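Local coordinates for fatty acid CoA ligase (Marinactinospora thermotolerans, PDB 6SQ8), which belongs to the ANL clan of AMP-binding enzymes, pairs a large domain with a small C-terminal one, and holds adenosine monophosphate beside a second bound ligand, at residues A[6-9]-A[10-14]; A[32-35]-A[36-40]; A[101-105]-A[106-110]; A[206-209]-A[210-213]; A[243-246]-A[247-251]. All coordinates share one frame; numbering follows the deposited sequence.

Interaction 1: residues A[6-9]-A[10-14]; sequences YARR and VMDGI
The Tyr-6 ring carries Val-10 on one face: CG2 of the valine sits 4.0 Å from the ring centroid, 22° off the ring normal, a CH-pi contact displaced toward the hydroxyl end, with CG2 3.8 Å from CZ of Tyr-6. The second flat group is the Arg-8 guanidinium, with Asp-12 above one of its faces. NH1 of Arg-8 and OD1 of Asp-12 are 4.3 Å apart and no N-H points at the oxygen, so the attraction is electrostatic at most and no salt bridge forms. Tyr-6 reaches Val-10, one turn further on, because its CG is anti to the backbone N (chi1 177°), which swings the ring down the helix. Beneath these side chains run ordinary i to i+4 bonds: Val-10 N to Tyr-6 O at 3.0 Å, Met-11 N to Ala-7 O at 3.0 Å and Asp-12 N to Arg-8 O at 2.7 Å. The next, Gly-13 N to Arg-9 O, is weak, and Ile-14 then leaves helical geometry. Arg-9 turns outward to a salt bridge with Asp-183 and a hydrogen bond to Ser-179, both on helix 175-189. The Tyr-6 hydroxyl bonds to Gln-211 of helix 205-215, Val-10 and Met-11 rest on Leu-68 of helix 61-72, and Met-11 also meets helix 28-44, so helix 5-13 packs against four other helices.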
loop_
_atom_site.group_PDB
_atom_site.type_symbol
_atom_site.label_atom_id
_atom_site.label_comp_id
_atom_site.label_asym_id
_atom_site.label_seq_id
_atom_site.Cartn_x
_atom_site.Cartn_y
_atom_site.Cartn_z
ATOM N N TYR A 6 -9.816 -0.925 -19.591
ATOM C CA TYR A 6 -9.306 -0.210 -18.413
ATOM C C TYR A 6 -8.479 1.014 -18.834
ATOM O O TYR A 6 -8.825 2.141 -18.482
ATOM C CB TYR A 6 -8.489 -1.116 -17.483
ATOM C CG TYR A 6 -7.896 -0.366 -16.315
ATOM C CD1 TYR A 6 -8.717 0.312 -15.423
ATOM C CD2 TYR A 6 -6.527 -0.280 -16.129
ATOM C CE1 TYR A 6 -8.197 1.055 -14.375
ATOM C CE2 TYR A 6 -5.989 0.449 -15.082
ATOM C CZ TYR A 6 -6.827 1.127 -14.210
ATOM O OH TYR A 6 -6.315 1.844 -13.171
ATOM N N ALA A 7 -7.403 0.784 -19.584
ATOM C CA ALA A 7 -6.553 1.871 -20.052
ATOM C C ALA A 7 -7.411 2.955 -20.714
ATOM O O ALA A 7 -7.205 4.142 -20.480
ATOM C CB ALA A 7 -5.495 1.344 -20.996
ATOM N N ARG A 8 -8.382 2.540 -21.532
ATOM C CA ARG A 8 -9.263 3.476 -22.241
ATOM C C ARG A 8 -10.100 4.252 -21.218
ATOM O O ARG A 8 -10.318 5.436 -21.396
ATOM C CB ARG A 8 -10.163 2.754 -23.262
ATOM C CG ARG A 8 -10.871 3.672 -24.261
ATOM C CD ARG A 8 -12.009 3.021 -25.045
ATOM N NE ARG A 8 -13.324 3.123 -24.396
ATOM C CZ ARG A 8 -14.345 3.845 -24.854
ATOM N NH1 ARG A 8 -14.185 4.631 -25.909
ATOM N NH2 ARG A 8 -15.545 3.738 -24.290
ATOM N N ARG A 9 -10.572 3.572 -20.163
ATOM C CA ARG A 9 -11.390 4.221 -19.123
ATOM C C ARG A 9 -10.613 5.377 -18.500
ATOM O O ARG A 9 -11.182 6.458 -18.251
ATOM C CB ARG A 9 -11.809 3.251 -18.014
ATOM C CG ARG A 9 -12.762 3.862 -16.992
ATOM C CD ARG A 9 -13.019 2.916 -15.836
ATOM N NE ARG A 9 -13.838 3.532 -14.796
ATOM C CZ ARG A 9 -14.503 2.853 -13.875
ATOM N NH1 ARG A 9 -14.343 1.540 -13.755
ATOM N NH2 ARG A 9 -15.343 3.496 -13.088
ATOM N N VAL A 10 -9.325 5.134 -18.244
ATOM C CA VAL A 10 -8.483 6.115 -17.599
ATOM C C VAL A 10 -8.271 7.278 -18.573
ATOM O O VAL A 10 -8.564 8.421 -18.239
ATOM C CB VAL A 10 -7.154 5.493 -17.140
ATOM C CG1 VAL A 10 -6.274 6.540 -16.494
ATOM C CG2 VAL A 10 -7.356 4.290 -16.208
ATOM N N MET A 11 -7.808 6.961 -19.788
ATOM C CA MET A 11 -7.618 7.937 -20.856
ATOM C C MET A 11 -8.877 8.799 -21.028
ATOM O O MET A 11 -8.805 10.030 -21.127
ATOM C CB MET A 11 -7.309 7.226 -22.175
ATOM C CG MET A 11 -5.919 6.633 -22.240
ATOM S SD MET A 11 -4.603 7.878 -22.134
ATOM C CE MET A 11 -5.041 9.055 -23.421
ATOM N N ASP A 12 -10.032 8.134 -21.059
ATOM C CA ASP A 12 -11.311 8.755 -21.358
ATOM C C ASP A 12 -11.624 9.819 -20.301
ATOM O O ASP A 12 -12.249 10.826 -20.605
ATOM C CB ASP A 12 -12.432 7.709 -21.429
ATOM C CG ASP A 12 -13.368 7.840 -22.633
ATOM O OD1 ASP A 12 -12.854 8.068 -23.762
ATOM O OD2 ASP A 12 -14.616 7.719 -22.439
ATOM N N GLY A 13 -11.198 9.576 -19.058
ATOM C CA GLY A 13 -11.555 10.408 -17.902
ATOM C C GLY A 13 -10.762 11.708 -17.837
ATOM O O GLY A 13 -11.246 12.684 -17.293
ATOM N N ILE A 14 -9.548 11.713 -18.396
ATOM C CA ILE A 14 -8.549 12.780 -18.186
ATOM C C ILE A 14 -9.160 14.150 -18.489
ATOM O O ILE A 14 -9.669 14.373 -19.586
ATOM C CB ILE A 14 -7.299 12.520 -19.046
ATOM C CG1 ILE A 14 -6.639 11.192 -18.668
ATOM C CG2 ILE A 14 -6.319 13.676 -18.950
ATOM C CD1 ILE A 14 -5.494 10.781 -19.576
#

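Interaction 2: residues A[32-35]-A[36-40]; sequences RHQV and RLLAH
Arg-36 folds back along the preceding turn and lays one face of its guanidinium over the backbone where Arg-32 joins His-33. Its CG is anti to the carbonyl carbon (chi1 -65°) and the chain is extended from there to NE, so CG passes 3.4 Å from Arg-32 O, NH2 arrives 3.9 Å from CB of Arg-32, and NH1 stops 3.6 Å from CA of His-33. This is contact through the flat of the group, with no N-H bonded across it. His-33 and Leu-37 both send CG anti to the backbone N, and the imidazole CE1 meets CD1 of Leu-37 at 3.7 Å, the two side chains lying askew to one another. Gln-34 behaves differently: its chain is bent at chi2 (-87°), which turns the amide oxygen OE1 onto the Leu-38 side chain, 3.4 Å from CG of the leucine, with the NE2 end pointing away. Arg-32, extended from CG to NE, leaves the turn and gives NH2 to Ile-14 O. The backbone beneath is a regular alpha-helix, represented by the bond from Leu-37 N to His-33 O at 3.0 Å. The buried side of helix 28-44 faces two helices: Leu-38 packs on Ala-65 and Ala-69, and Gln-34 on Trp-61 and Arg-62, all of helix 61-72, while Arg-32 and Val-35 touch Met-11 of helix 5-13.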
loop_
_atom_site.group_PDB
_atom_site.type_symbol
_atom_site.label_atom_id
_atom_site.label_comp_id
_atom_site.label_asym_id
_atom_site.label_seq_id
_atom_site.Cartn_x
_atom_site.Cartn_y
_atom_site.Cartn_z
ATOM N N ARG A 32 -2.165 13.233 -22.495
ATOM C CA ARG A 32 -2.734 12.358 -23.527
ATOM C C ARG A 32 -1.700 12.174 -24.643
ATOM O O ARG A 32 -1.392 11.032 -25.030
ATOM C CB ARG A 32 -4.036 12.943 -24.086
ATOM C CG ARG A 32 -5.254 12.805 -23.188
ATOM C CD ARG A 32 -6.342 13.772 -23.644
ATOM N NE ARG A 32 -7.561 13.749 -22.842
ATOM C CZ ARG A 32 -8.400 12.712 -22.784
ATOM N NH1 ARG A 32 -8.185 11.646 -23.542
ATOM N NH2 ARG A 32 -9.429 12.727 -21.944
ATOM N N HIS A 33 -1.135 13.307 -25.095
ATOM C CA HIS A 33 -0.100 13.336 -26.111
ATOM C C HIS A 33 1.075 12.413 -25.720
ATOM O O HIS A 33 1.568 11.638 -26.549
ATOM C CB HIS A 33 0.337 14.789 -26.386
ATOM C CG HIS A 33 1.449 14.889 -27.387
ATOM N ND1 HIS A 33 2.792 14.737 -27.038
ATOM C CD2 HIS A 33 1.432 15.090 -28.728
ATOM C CE1 HIS A 33 3.540 14.852 -28.120
ATOM N NE2 HIS A 33 2.729 15.064 -29.168
ATOM N N GLN A 34 1.516 12.486 -24.458
ATOM C CA GLN A 34 2.671 11.707 -23.991
ATOM C C GLN A 34 2.366 10.206 -23.986
ATOM O O GLN A 34 3.253 9.395 -24.222
ATOM C CB GLN A 34 3.124 12.181 -22.614
ATOM C CG GLN A 34 4.400 12.999 -22.712
ATOM C CD GLN A 34 5.646 12.154 -22.663
ATOM O OE1 GLN A 34 5.647 11.023 -22.184
ATOM N NE2 GLN A 34 6.739 12.714 -23.149
ATOM N N VAL A 35 1.115 9.844 -23.702
ATOM C CA VAL A 35 0.735 8.450 -23.689
ATOM C C VAL A 35 0.847 7.909 -25.118
ATOM O O VAL A 35 1.395 6.817 -25.334
ATOM C CB VAL A 35 -0.676 8.238 -23.109
ATOM C CG1 VAL A 35 -1.096 6.776 -23.208
ATOM C CG2 VAL A 35 -0.763 8.713 -21.667
ATOM N N ARG A 36 0.324 8.688 -26.071
ATOM C CA ARG A 36 0.324 8.319 -27.485
ATOM C C ARG A 36 1.773 8.101 -27.945
ATOM O O ARG A 36 2.110 7.068 -28.553
ATOM C CB ARG A 36 -0.327 9.417 -28.331
ATOM C CG ARG A 36 -1.804 9.666 -28.081
ATOM C CD ARG A 36 -2.304 10.724 -29.037
ATOM N NE ARG A 36 -3.454 11.428 -28.499
ATOM C CZ ARG A 36 -3.551 12.746 -28.390
ATOM N NH1 ARG A 36 -2.538 13.503 -28.778
ATOM N NH2 ARG A 36 -4.676 13.304 -27.946
ATOM N N LEU A 37 2.617 9.082 -27.615
ATOM C CA LEU A 37 4.027 9.084 -27.947
ATOM C C LEU A 37 4.716 7.821 -27.414
ATOM O O LEU A 37 5.337 7.075 -28.166
ATOM C CB LEU A 37 4.644 10.350 -27.348
ATOM C CG LEU A 37 6.018 10.738 -27.906
ATOM C CD1 LEU A 37 6.149 12.257 -27.963
ATOM C CD2 LEU A 37 7.152 10.120 -27.098
ATOM N N LEU A 38 4.597 7.592 -26.105
ATOM C CA LEU A 38 5.266 6.491 -25.445
ATOM C C LEU A 38 4.706 5.161 -25.952
ATOM O O LEU A 38 5.452 4.191 -26.092
ATOM C CB LEU A 38 5.042 6.616 -23.936
ATOM C CG LEU A 38 5.746 7.774 -23.250
ATOM C CD1 LEU A 38 5.322 7.872 -21.813
ATOM C CD2 LEU A 38 7.234 7.580 -23.294
ATOM N N ALA A 39 3.389 5.124 -26.188
ATOM C CA ALA A 39 2.727 3.934 -26.688
ATOM C C ALA A 39 3.340 3.536 -28.038
ATOM O O ALA A 39 3.787 2.412 -28.212
ATOM C CB ALA A 39 1.247 4.180 -26.802
ATOM N N HIS A 40 3.373 4.494 -28.965
ATOM C CA HIS A 40 3.951 4.287 -30.297
ATOM C C HIS A 40 5.420 3.825 -30.190
ATOM O O HIS A 40 5.812 2.831 -30.792
ATOM C CB HIS A 40 3.790 5.561 -31.134
ATOM C CG HIS A 40 4.283 5.402 -32.533
ATOM N ND1 HIS A 40 5.599 5.660 -32.909
ATOM C CD2 HIS A 40 3.626 5.038 -33.654
ATOM C CE1 HIS A 40 5.725 5.452 -34.205
ATOM N NE2 HIS A 40 4.538 5.053 -34.677
#

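Interaction 3: residues A[101-105]-A[106-110]; sequences LVFEP and SVEAR
Two backbone hydrogen bonds make the turn between Glu-104 and Glu-108: Val-107 N to Glu-104 O at 3.1 Å and Glu-108 N to Pro-105 O at 3.0 Å. Both span three residues, as in a 3-10 turn, and in both the donor stands well above the carbonyl plane, 47° out of it for Glu-104 and 53° for Pro-105. The carbonyl oxygen that accepts Val-107 N also has a methyl of the same valine against it, CG2 lying in van der Waals contact 3.3 Å from Glu-104 O. The turn carries the chain from strand 98-103 into helix 108-117, with Val-107 at the N-cap position. It is the first connection of a beta-alpha-beta unit that returns in strand 122-125, the neighbouring parallel strand of a five-stranded sheet. Apolar contact across the turn comes mainly from Phe-103, whose CG lies between the backbone N and the carbonyl carbon (chi1 71°). That turns the ring toward the helix start, where CE2 is 3.8 Å from CA of Glu-108 and 3.9 Å from its CG. The polar side-chain interactions point elsewhere: the extended Glu-108 chain carries OE2 past the ring to the backbone N atoms of Ser-130 and Arg-131, and the Glu-104 carboxylate takes hydrogen bonds from Thr-60 OG1 and Ala-58 N, in the loop that follows strand 52-56.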
loop_
_atom_site.group_PDB
_atom_site.type_symbol
_atom_site.label_atom_id
_atom_site.label_comp_id
_atom_site.label_asym_id
_atom_site.label_seq_id
_atom_site.Cartn_x
_atom_site.Cartn_y
_atom_site.Cartn_z
ATOM N N LEU A 101 13.081 -2.843 -20.268
ATOM C CA LEU A 101 13.285 -2.022 -19.077
ATOM C C LEU A 101 13.262 -0.558 -19.506
ATOM O O LEU A 101 14.112 -0.145 -20.235
ATOM C CB LEU A 101 14.624 -2.379 -18.434
ATOM C CG LEU A 101 15.061 -1.445 -17.311
ATOM C CD1 LEU A 101 14.242 -1.689 -16.044
ATOM C CD2 LEU A 101 16.551 -1.602 -17.029
ATOM N N VAL A 102 12.249 0.188 -19.072
ATOM C CA VAL A 102 12.174 1.620 -19.282
ATOM C C VAL A 102 12.591 2.288 -17.978
ATOM O O VAL A 102 12.099 1.905 -16.924
ATOM C CB VAL A 102 10.765 2.055 -19.709
ATOM C CG1 VAL A 102 10.691 3.554 -19.963
ATOM C CG2 VAL A 102 10.296 1.289 -20.927
ATOM N N PHE A 103 13.517 3.251 -18.052
ATOM C CA PHE A 103 14.003 3.922 -16.849
ATOM C C PHE A 103 14.186 5.417 -17.109
ATOM O O PHE A 103 14.208 5.861 -18.246
ATOM C CB PHE A 103 15.293 3.266 -16.350
ATOM C CG PHE A 103 16.504 3.508 -17.211
ATOM C CD1 PHE A 103 16.781 2.691 -18.292
ATOM C CD2 PHE A 103 17.376 4.542 -16.931
ATOM C CE1 PHE A 103 17.885 2.925 -19.093
ATOM C CE2 PHE A 103 18.481 4.767 -17.730
ATOM C CZ PHE A 103 18.732 3.956 -18.808
ATOM N N GLU A 104 14.272 6.174 -16.015
ATOM C CA GLU A 104 14.468 7.629 -16.064
ATOM C C GLU A 104 15.951 7.934 -15.851
ATOM O O GLU A 104 16.640 7.184 -15.168
ATOM C CB GLU A 104 13.603 8.334 -15.015
ATOM C CG GLU A 104 12.137 8.418 -15.374
ATOM C CD GLU A 104 11.282 9.172 -14.359
ATOM O OE1 GLU A 104 11.580 9.090 -13.138
ATOM O OE2 GLU A 104 10.319 9.845 -14.795
ATOM N N PRO A 105 16.484 9.043 -16.423
ATOM C CA PRO A 105 17.882 9.430 -16.235
ATOM C C PRO A 105 18.330 9.402 -14.771
ATOM O O PRO A 105 19.371 8.832 -14.475
ATOM C CB PRO A 105 17.925 10.867 -16.764
ATOM C CG PRO A 105 16.842 10.901 -17.825
ATOM C CD PRO A 105 15.761 9.986 -17.294
ATOM N N SER A 106 17.506 9.961 -13.878
ATOM C CA SER A 106 17.850 10.141 -12.467
ATOM C C SER A 106 18.225 8.816 -11.784
ATOM O O SER A 106 18.828 8.844 -10.726
ATOM C CB SER A 106 16.737 10.841 -11.727
ATOM O OG SER A 106 15.620 9.980 -11.534
ATOM N N VAL A 107 17.888 7.666 -12.383
ATOM C CA VAL A 107 18.130 6.344 -11.751
ATOM C C VAL A 107 18.920 5.428 -12.696
ATOM O O VAL A 107 18.866 4.210 -12.553
ATOM C CB VAL A 107 16.805 5.692 -11.302
ATOM C CG1 VAL A 107 16.147 6.480 -10.172
ATOM C CG2 VAL A 107 15.834 5.513 -12.462
ATOM N N GLU A 108 19.687 6.026 -13.619
ATOM C CA GLU A 108 20.554 5.310 -14.574
ATOM C C GLU A 108 21.557 4.423 -13.822
ATOM O O GLU A 108 21.838 3.309 -14.234
ATOM C CB GLU A 108 21.286 6.303 -15.479
ATOM C CG GLU A 108 22.100 5.634 -16.568
ATOM C CD GLU A 108 22.721 6.611 -17.548
ATOM O OE1 GLU A 108 22.703 7.834 -17.264
ATOM O OE2 GLU A 108 23.221 6.146 -18.592
ATOM N N ALA A 109 22.093 4.924 -12.710
ATOM C CA ALA A 109 23.010 4.167 -11.877
ATOM C C ALA A 109 22.402 2.799 -11.550
ATOM O O ALA A 109 23.030 1.771 -11.767
ATOM C CB ALA A 109 23.342 4.939 -10.618
ATOM N N ARG A 110 21.166 2.811 -11.042
ATOM C CA ARG A 110 20.472 1.589 -10.644
ATOM C C ARG A 110 20.134 0.747 -11.882
ATOM O O ARG A 110 20.184 -0.476 -11.829
ATOM C CB ARG A 110 19.226 1.928 -9.820
ATOM C CG ARG A 110 18.396 0.716 -9.428
ATOM C CD ARG A 110 19.162 -0.370 -8.680
ATOM N NE ARG A 110 19.608 0.063 -7.366
ATOM C CZ ARG A 110 18.910 -0.080 -6.240
ATOM N NH1 ARG A 110 17.732 -0.681 -6.251
ATOM N NH2 ARG A 110 19.392 0.392 -5.103
#

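Interaction 4: residues A[206-209]-A[210-213]; sequences GGEL and AQCT
Leu-209 O is gripped twice by Thr-213, by its backbone N at 2.9 Å and by its hydroxyl OG1 at 2.7 Å, and this is the close-knit end of the contact. The two donors come in from opposite faces of the carbonyl plane. OG1 gets there because it is anti to the carbonyl carbon of its own residue (chi1 -60°), leaning back over the preceding turn, and the buried threonine hydroxyl is thereby satisfied within the helix. Cys-212 N belongs to the same well-bonded part, reaching Glu-208 O at 2.9 Å; its SG is in plain contact with OE2 of Glu-208, at 3.5 Å.

The other flank is held more lightly. Gly-206 and Gly-207 contribute only backbone, through bonds from Ala-210 N to Gly-206 O and Gln-211 N to Gly-207 O, the latter at 3.2 Å with its donor above the carbonyl plane. Next to them Glu-208, bent at chi2 (63°), brings OE1 to 3.7 Å from OE1 of Gln-211, with carboxylate and amide planes nearly perpendicular (89°). The two oxygens make no bond with each other; the Gln-211 amide is held by Tyr-6 and Gln-71 instead, and the Tyr-6 hydroxyl probably bonds to the Glu-208 carboxylate as well. No solvent side exists, since every residue here is buried, between helices 175-189 and 61-72 and strand 195-198.

Helix 205-215 is the crossover of a beta-alpha-beta unit linking strands 195-198 and 219-222, and its N-terminal residue, Leu-205, belongs to the pocket of 1-ethanoyl-9H-pyrido[3,4-b]indole-3-carboxylic acid.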
loop_
_atom_site.group_PDB
_atom_site.type_symbol
_atom_site.label_atom_id
_atom_site.label_comp_id
_atom_site.label_asym_id
_atom_site.label_seq_id
_atom_site.Cartn_x
_atom_site.Cartn_y
_atom_site.Cartn_z
ATOM N N GLY A 206 0.465 4.064 -5.180
ATOM C CA GLY A 206 0.515 5.459 -5.654
ATOM C C GLY A 206 0.102 5.602 -7.108
ATOM O O GLY A 206 -0.653 6.498 -7.464
ATOM N N GLY A 207 0.618 4.705 -7.949
ATOM C CA GLY A 207 0.362 4.718 -9.371
ATOM C C GLY A 207 -1.073 4.353 -9.727
ATOM O O GLY A 207 -1.593 4.869 -10.729
ATOM N N GLU A 208 -1.697 3.450 -8.949
ATOM C CA GLU A 208 -3.098 3.096 -9.130
ATOM C C GLU A 208 -3.986 4.273 -8.704
ATOM O O GLU A 208 -4.996 4.556 -9.346
ATOM C CB GLU A 208 -3.473 1.821 -8.370
ATOM C CG GLU A 208 -4.965 1.471 -8.450
ATOM C CD GLU A 208 -5.500 1.149 -9.850
ATOM O OE1 GLU A 208 -4.736 0.568 -10.679
ATOM O OE2 GLU A 208 -6.689 1.471 -10.128
ATOM N N LEU A 209 -3.611 4.962 -7.622
ATOM C CA LEU A 209 -4.395 6.096 -7.153
ATOM C C LEU A 209 -4.338 7.217 -8.195
ATOM O O LEU A 209 -5.319 7.948 -8.375
ATOM C CB LEU A 209 -3.882 6.585 -5.794
ATOM C CG LEU A 209 -4.106 5.640 -4.612
ATOM C CD1 LEU A 209 -3.375 6.128 -3.382
ATOM C CD2 LEU A 209 -5.579 5.466 -4.302
ATOM N N ALA A 210 -3.191 7.369 -8.862
ATOM C CA ALA A 210 -3.056 8.366 -9.902
ATOM C C ALA A 210 -4.047 8.050 -11.031
ATOM O O ALA A 210 -4.725 8.946 -11.550
ATOM C CB ALA A 210 -1.633 8.407 -10.397
ATOM N N GLN A 211 -4.132 6.765 -11.391
ATOM C CA GLN A 211 -5.042 6.323 -12.459
ATOM C C GLN A 211 -6.503 6.552 -12.044
ATOM O O GLN A 211 -7.284 7.065 -12.845
ATOM C CB GLN A 211 -4.752 4.873 -12.852
ATOM C CG GLN A 211 -3.516 4.759 -13.732
ATOM C CD GLN A 211 -3.285 3.396 -14.329
ATOM O OE1 GLN A 211 -3.738 2.366 -13.812
ATOM N NE2 GLN A 211 -2.511 3.393 -15.402
ATOM N N CYS A 212 -6.855 6.202 -10.795
ATOM C CA CYS A 212 -8.185 6.482 -10.262
ATOM C C CYS A 212 -8.485 7.981 -10.365
ATOM O O CYS A 212 -9.561 8.381 -10.751
ATOM C CB CYS A 212 -8.303 6.019 -8.820
ATOM S SG CYS A 212 -8.290 4.220 -8.668
ATOM N N THR A 213 -7.505 8.808 -10.015
ATOM C CA THR A 213 -7.656 10.254 -10.009
ATOM C C THR A 213 -7.908 10.748 -11.437
ATOM O O THR A 213 -8.823 11.562 -11.669
ATOM C CB THR A 213 -6.443 10.927 -9.364
ATOM O OG1 THR A 213 -6.404 10.411 -8.038
ATOM C CG2 THR A 213 -6.515 12.437 -9.353
#

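Interaction 5: residues A[243-246]-A[247-251]; sequences VFLA and PNWLY
Ala-246 sets its methyl squarely on one face of the Trp-249 indole: CB stands 3.9 Å from the centroid of the five-membered ring and only 8° off its normal, a CH-pi contact. The indole is brought back over the alanine by a CG anti to the carbonyl carbon (chi1 -57°). Leu-245 meets the same tryptophan at a slant, with CB 4.0 Å from Trp-249 CB and CD2 4.1 Å from CE3, while its other methyl, CD1, reaches CA of Leu-250 at 4.0 Å. Ala-246 is the N-cap residue between strand 242-245 and helix 247-255, whose axes here run at 109° to each other. Its carbonyl takes Leu-250 N at 3.1 Å, nearly along the C=O axis, and a weak bond from Trp-249 N. Elsewhere Trp-249 stacks with Phe-226, and Phe-244 on the strand touches the bound 1-ethanoyl-9H-pyrido[3,4-b]indole-3-carboxylic acid. The methyl of Ala-246 offers no polar atom for capping, so the hydrogen bonds to the first turn of the helix come from the backbone oxygen, and the side-chain part of this strand-to-helix turn rests on apolar and CH-pi packing.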
loop_
_atom_site.group_PDB
_atom_site.type_symbol
_atom_site.label_atom_id
_atom_site.label_comp_id
_atom_site.label_asym_id
_atom_site.label_seq_id
_atom_site.Cartn_x
_atom_site.Cartn_y
_atom_site.Cartn_z
ATOM N N VAL A 243 -5.272 13.079 -0.065
ATOM C CA VAL A 243 -3.885 12.693 0.078
ATOM C C VAL A 243 -3.858 11.274 0.651
ATOM O O VAL A 243 -4.741 10.897 1.393
ATOM C CB VAL A 243 -3.107 13.678 0.967
ATOM C CG1 VAL A 243 -3.707 13.783 2.345
ATOM C CG2 VAL A 243 -1.645 13.294 1.088
ATOM N N PHE A 244 -2.829 10.515 0.282
ATOM C CA PHE A 244 -2.593 9.216 0.852
ATOM C C PHE A 244 -1.237 9.208 1.557
ATOM O O PHE A 244 -0.243 9.610 0.960
ATOM C CB PHE A 244 -2.628 8.114 -0.203
ATOM C CG PHE A 244 -2.725 6.728 0.391
ATOM C CD1 PHE A 244 -1.627 6.123 0.978
ATOM C CD2 PHE A 244 -3.923 6.035 0.378
ATOM C CE1 PHE A 244 -1.735 4.854 1.530
ATOM C CE2 PHE A 244 -4.032 4.775 0.942
ATOM C CZ PHE A 244 -2.939 4.189 1.521
ATOM N N LEU A 245 -1.241 8.718 2.807
ATOM C CA LEU A 245 -0.097 8.689 3.702
ATOM C C LEU A 245 0.048 7.297 4.312
ATOM O O LEU A 245 -0.961 6.612 4.564
ATOM C CB LEU A 245 -0.331 9.693 4.829
ATOM C CG LEU A 245 -0.543 11.130 4.397
ATOM C CD1 LEU A 245 -0.915 11.974 5.598
ATOM C CD2 LEU A 245 0.703 11.662 3.734
ATOM N N ALA A 246 1.304 6.901 4.563
ATOM C CA ALA A 246 1.604 5.815 5.485
ATOM C C ALA A 246 1.203 6.271 6.882
ATOM O O ALA A 246 1.256 7.463 7.177
ATOM C CB ALA A 246 3.066 5.451 5.442
ATOM N N PRO A 247 0.763 5.356 7.773
ATOM C CA PRO A 247 0.326 5.758 9.108
ATOM C C PRO A 247 1.325 6.653 9.851
ATOM O O PRO A 247 0.908 7.644 10.437
ATOM C CB PRO A 247 0.121 4.410 9.801
ATOM C CG PRO A 247 -0.294 3.485 8.678
ATOM C CD PRO A 247 0.587 3.916 7.529
ATOM N N ASN A 248 2.621 6.325 9.803
ATOM C CA ASN A 248 3.620 7.110 10.527
ATOM C C ASN A 248 3.620 8.555 10.006
ATOM O O ASN A 248 3.845 9.486 10.771
ATOM C CB ASN A 248 5.027 6.522 10.418
ATOM C CG ASN A 248 5.248 5.293 11.285
ATOM O OD1 ASN A 248 4.570 5.061 12.285
ATOM N ND2 ASN A 248 6.202 4.460 10.910
ATOM N N TRP A 249 3.366 8.719 8.707
ATOM C CA TRP A 249 3.324 10.036 8.070
ATOM C C TRP A 249 2.113 10.826 8.578
ATOM O O TRP A 249 2.182 12.033 8.766
ATOM C CB TRP A 249 3.299 9.930 6.536
ATOM C CG TRP A 249 4.442 9.188 5.926
ATOM C CD1 TRP A 249 5.519 8.647 6.566
ATOM C CD2 TRP A 249 4.628 8.904 4.528
ATOM N NE1 TRP A 249 6.351 8.034 5.666
ATOM C CE2 TRP A 249 5.833 8.181 4.408
ATOM C CE3 TRP A 249 3.891 9.174 3.373
ATOM C CZ2 TRP A 249 6.316 7.739 3.179
ATOM C CZ3 TRP A 249 4.371 8.737 2.162
ATOM C CH2 TRP A 249 5.562 8.022 2.066
ATOM N N LEU A 250 0.988 10.136 8.759
ATOM C CA LEU A 250 -0.174 10.750 9.326
ATOM C C LEU A 250 0.213 11.375 10.659
ATOM O O LEU A 250 -0.052 12.547 10.893
ATOM C CB LEU A 250 -1.270 9.710 9.545
ATOM C CG LEU A 250 -2.490 10.252 10.274
ATOM C CD1 LEU A 250 -3.148 11.372 9.479
ATOM C CD2 LEU A 250 -3.477 9.148 10.566
ATOM N N TYR A 251 0.838 10.572 11.524
ATOM C CA TYR A 251 1.158 11.040 12.867
ATOM C C TYR A 251 2.088 12.258 12.762
ATOM O O TYR A 251 1.844 13.257 13.435
ATOM C CB TYR A 251 1.739 9.930 13.758
ATOM C CG TYR A 251 1.087 8.571 13.670
ATOM C CD1 TYR A 251 -0.285 8.408 13.532
ATOM C CD2 TYR A 251 1.869 7.428 13.739
ATOM C CE1 TYR A 251 -0.857 7.143 13.443
ATOM C CE2 TYR A 251 1.313 6.159 13.660
ATOM C CZ TYR A 251 -0.054 6.011 13.510
ATOM O OH TYR A 251 -0.555 4.743 13.421
#

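In the fold
Interaction 1 lies between interactions 2 and 4 and touches both. Toward interaction 2, Ile-14 O and Arg-32 NH2 are 2.9 Å apart, a probable hydrogen bond; toward interaction 4, Tyr-6 OH lies 2.7 Å from Gln-211 OE1 and 3.1 Å from Glu-208 OE2. Interaction 4 passes the series on to interaction 5 by packing, Leu-209 CD1 to Phe-244 CD2 at 3.8 Å. The ligands lie at that end: the Glu-208 side chain is about 5 Å from 1-ethanoyl-9H-pyrido[3,4-b]indole-3-carboxylic acid, and the Pro-247 side chain about 6 Å from adenosine monophosphate. Interaction 3 stands apart, its nearest atoms about 6 Å from those of interaction 2.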